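Local coordinates for peptidoglycan-recognition protein (Apis mellifera, PDB 5XZ3) that probably recognises bacterial peptidoglycan as a sensor of honeybee innate immunity, through a fold related to N-acetylmuramoyl-L-alanine amidases, at residues A[9-14]-A[81-86]. Residues are numbered along the deposited sequence; the frame is centred on the assembly and turned at random.
Sequences EIIKRN and NIYEGC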
ATOM      1  N   GLU A   9       1.476  12.429  -8.419  1.00 47.05           N
ATOM      2  CA  GLU A   9       2.383  11.388  -8.911  1.00 47.63           C
ATOM      3  C   GLU A   9       1.838   9.949  -8.895  1.00 44.35           C
ATOM      4  O   GLU A   9       2.379   9.075  -9.583  1.00 44.02           O
ATOM      5  CB  GLU A   9       3.688  11.449  -8.094  1.00 50.33           C
ATOM      6  CG  GLU A   9       3.522  12.150  -6.745  1.00 52.54           C
ATOM      7  CD  GLU A   9       4.780  12.162  -5.906  1.00 55.70           C
ATOM      8  OE1 GLU A   9       5.806  12.710  -6.371  1.00 59.58           O
ATOM      9  OE2 GLU A   9       4.738  11.642  -4.767  1.00 56.75           O
ATOM     10  N   ILE A  10       0.795   9.704  -8.098  1.00 41.13           N
ATOM     11  CA  ILE A  10       0.159   8.385  -8.022  1.00 36.52           C
ATOM     12  C   ILE A  10      -0.291   7.942  -9.424  1.00 34.94           C
ATOM     13  O   ILE A  10      -1.016   8.652 -10.115  1.00 34.48           O
ATOM     14  CB  ILE A  10      -1.051   8.355  -7.051  1.00 35.35           C
ATOM     15  CG1 ILE A  10      -0.627   8.639  -5.603  1.00 34.88           C
ATOM     16  CG2 ILE A  10      -1.752   6.998  -7.105  1.00 35.20           C
ATOM     17  CD1 ILE A  10      -1.770   9.021  -4.678  1.00 33.91           C
ATOM     18  N   ILE A  11       0.151   6.762  -9.824  1.00 33.86           N
ATOM     19  CA  ILE A  11      -0.278   6.155 -11.083  1.00 34.36           C
ATOM     20  C   ILE A  11      -1.679   5.585 -10.844  1.00 33.76           C
ATOM     21  O   ILE A  11      -1.836   4.639 -10.079  1.00 31.62           O
ATOM     22  CB  ILE A  11       0.704   5.051 -11.547  1.00 34.53           C
ATOM     23  CG1 ILE A  11       2.166   5.550 -11.658  1.00 35.64           C
ATOM     24  CG2 ILE A  11       0.214   4.372 -12.820  1.00 34.98           C
ATOM     25  CD1 ILE A  11       2.391   6.749 -12.551  1.00 38.18           C
ATOM     26  N   LYS A  12      -2.690   6.169 -11.490  1.00 34.51           N
ATOM     27  CA  LYS A  12      -4.086   5.765 -11.255  1.00 35.50           C
ATOM     28  C   LYS A  12      -4.390   4.387 -11.834  1.00 34.37           C
ATOM     29  O   LYS A  12      -3.712   3.924 -12.746  1.00 34.81           O
ATOM     30  CB  LYS A  12      -5.070   6.812 -11.797  1.00 37.95           C
ATOM     31  CG  LYS A  12      -5.007   8.149 -11.069  1.00 41.45           C
ATOM     32  CD  LYS A  12      -5.788   9.228 -11.808  1.00 44.77           C
ATOM     33  CE  LYS A  12      -7.248   9.265 -11.372  1.00 46.44           C
ATOM     34  NZ  LYS A  12      -7.479  10.041 -10.115  1.00 49.07           N
ATOM     35  N   ARG A  13      -5.413   3.746 -11.283  1.00 34.80           N
ATOM     36  CA  ARG A  13      -5.832   2.405 -11.679  1.00 35.73           C
ATOM     37  C   ARG A  13      -5.935   2.219 -13.213  1.00 37.35           C
ATOM     38  O   ARG A  13      -5.372   1.267 -13.752  1.00 36.28           O
ATOM     39  CB  ARG A  13      -7.156   2.050 -11.000  1.00 35.60           C
ATOM     40  CG  ARG A  13      -7.492   0.572 -11.092  1.00 36.51           C
ATOM     41  CD  ARG A  13      -8.992   0.339 -11.218  1.00 37.34           C
ATOM     42  NE  ARG A  13      -9.307  -1.100 -11.270  1.00 36.47           N
ATOM     43  CZ  ARG A  13      -9.304  -1.914 -10.218  1.00 35.75           C
ATOM     44  NH1 ARG A  13      -9.608  -3.201 -10.385  1.00 35.27           N
ATOM     45  NH2 ARG A  13      -8.989  -1.451  -8.998  1.00 35.02           N
ATOM     46  N   ASN A  14      -6.609   3.146 -13.905  1.00 39.63           N
ATOM     47  CA  ASN A  14      -6.787   3.047 -15.373  1.00 41.86           C
ATOM     48  C   ASN A  14      -5.484   3.166 -16.186  1.00 43.12           C
ATOM     49  O   ASN A  14      -5.479   2.901 -17.391  1.00 43.86           O
ATOM     50  CB  ASN A  14      -7.823   4.063 -15.878  1.00 45.09           C
ATOM     51  CG  ASN A  14      -7.244   5.457 -16.066  1.00 48.00           C
ATOM     52  OD1 ASN A  14      -6.603   6.010 -15.171  1.00 48.79           O
ATOM     53  ND2 ASN A  14      -7.466   6.031 -17.246  1.00 51.84           N
ATOM     54  N   ASN A  81       7.756   4.479  -7.894  1.00 36.65           N
ATOM     55  CA  ASN A  81       6.420   4.997  -8.200  1.00 34.98           C
ATOM     56  C   ASN A  81       5.369   4.440  -7.242  1.00 33.07           C
ATOM     57  O   ASN A  81       5.533   3.335  -6.693  1.00 33.35           O
ATOM     58  CB  ASN A  81       6.028   4.697  -9.655  1.00 35.92           C
ATOM     59  CG  ASN A  81       6.621   5.694 -10.661  1.00 38.10           C
ATOM     60  OD1 ASN A  81       6.529   6.909 -10.485  1.00 39.37           O
ATOM     61  ND2 ASN A  81       7.198   5.174 -11.736  1.00 37.39           N
ATOM     62  N   ILE A  82       4.299   5.209  -7.054  1.00 31.02           N
ATOM     63  CA  ILE A  82       3.128   4.786  -6.274  1.00 30.10           C
ATOM     64  C   ILE A  82       2.017   4.418  -7.259  1.00 29.42           C
ATOM     65  O   ILE A  82       1.677   5.215  -8.133  1.00 30.68           O
ATOM     66  CB  ILE A  82       2.628   5.906  -5.340  1.00 29.79           C
ATOM     67  CG1 ILE A  82       3.724   6.356  -4.367  1.00 30.46           C
ATOM     68  CG2 ILE A  82       1.354   5.484  -4.604  1.00 28.53           C
ATOM     69  CD1 ILE A  82       3.599   7.829  -3.990  1.00 29.74           C
ATOM     70  N   TYR A  83       1.470   3.216  -7.104  1.00 28.98           N
ATOM     71  CA  TYR A  83       0.370   2.724  -7.936  1.00 29.00           C
ATOM     72  C   TYR A  83      -0.897   2.584  -7.112  1.00 28.76           C
ATOM     73  O   TYR A  83      -0.889   1.973  -6.045  1.00 28.15           O
ATOM     74  CB  TYR A  83       0.729   1.367  -8.556  1.00 29.74           C
ATOM     75  CG  TYR A  83       1.907   1.465  -9.494  1.00 30.79           C
ATOM     76  CD1 TYR A  83       3.219   1.441  -9.004  1.00 31.34           C
ATOM     77  CD2 TYR A  83       1.708   1.619 -10.873  1.00 31.81           C
ATOM     78  CE1 TYR A  83       4.308   1.557  -9.859  1.00 32.95           C
ATOM     79  CE2 TYR A  83       2.789   1.743 -11.736  1.00 32.72           C
ATOM     80  CZ  TYR A  83       4.076   1.720 -11.223  1.00 33.71           C
ATOM     81  OH  TYR A  83       5.135   1.850 -12.072  1.00 35.85           O
ATOM     82  N   GLU A  84      -1.988   3.134  -7.638  1.00 28.48           N
ATOM     83  CA  GLU A  84      -3.300   3.000  -7.023  1.00 28.50           C
ATOM     84  C   GLU A  84      -3.816   1.572  -7.237  1.00 28.12           C
ATOM     85  O   GLU A  84      -3.912   1.106  -8.381  1.00 28.05           O
ATOM     86  CB  GLU A  84      -4.272   4.028  -7.623  1.00 29.55           C
ATOM     87  CG  GLU A  84      -5.641   4.052  -6.948  1.00 29.73           C
ATOM     88  CD  GLU A  84      -6.678   4.913  -7.661  1.00 31.76           C
ATOM     89  OE1 GLU A  84      -6.616   5.064  -8.900  1.00 30.10           O
ATOM     90  OE2 GLU A  84      -7.574   5.446  -6.960  1.00 33.86           O
ATOM     91  N   GLY A  85      -4.124   0.890  -6.136  1.00 27.61           N
ATOM     92  CA  GLY A  85      -4.776  -0.415  -6.175  1.00 28.20           C
ATOM     93  C   GLY A  85      -6.255  -0.160  -5.986  1.00 29.50           C
ATOM     94  O   GLY A  85      -6.916   0.397  -6.879  1.00 30.29           O
ATOM     95  N   CYS A  86      -6.785  -0.518  -4.822  1.00 29.04           N
ATOM     96  CA  CYS A  86      -8.163  -0.141  -4.525  1.00 31.37           C
ATOM     97  C   CYS A  86      -8.315   1.329  -4.035  1.00 30.08           C
ATOM     98  O   CYS A  86      -9.433   1.845  -3.916  1.00 31.63           O
ATOM     99  CB  CYS A  86      -8.850  -1.192  -3.645  1.00 33.16           C
ATOM    100  SG  CYS A  86      -8.160  -1.343  -2.002  1.00 36.75           S
TER
HETATM  101  O   HOH W   1      -9.231   1.597  -7.831  1.00 34.60           O
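I11 pairs with Y83 in a single parallel beta bridge: I11 N donates to I82 O at 2.8 Å, and E84 N donates to I11 O at 2.9 Å. Both bonds are close to straight. The CA 9 to 13 and CA 81 to 85 vectors lie 31° apart, and no further bridge extends the pairing into a ladder.

I11 lies beside the Y83 ring, and the two side chains point the same way. I11 CG1 stands over one ring face, 4.2 Å from the Y83 centroid, in a CH-pi contact. I11 CB and CG2 meet Y83 CD2, with I11 CB at 3.6 Å. Y83 OH hydrogen-bonds D79 OD2. I10 turns to a different surface. I10 CG1 meets I82 CG2 at 3.9 Å, while I10 CG2 rests near the backbone N and CB of E84.

E84 has CG anti to its backbone N (chi1 -175°) and stays extended beyond it. E84 OE1 accepts from R13 N at 3.0 Å through its anti lone pair. This bond ties the carboxylate to the backbone of R13. An alanine here would probably leave R13 N without this acceptor and open a gap beside K12 CB and R13 CB. A water joins R13 to G85: it accepts from R13 NH2 and donates to G85 O at 2.8 Å. R13 NH1 hydrogen-bonds V19 O, and NH2 forms a salt bridge with D69 OD1.

Strand 82-84 is an outermost strand of the central mixed sheet, antiparallel to strand 74-76, and segment 9-14 runs along its other side. I10 and I82 pack on F74 and on L127 of helix 118-133. I11 and Y83 pack on K47 of helix 47-64. The N-terminal segment thus covers the outer edge of strand 82-84, an edge addition to the amidase-like sheet.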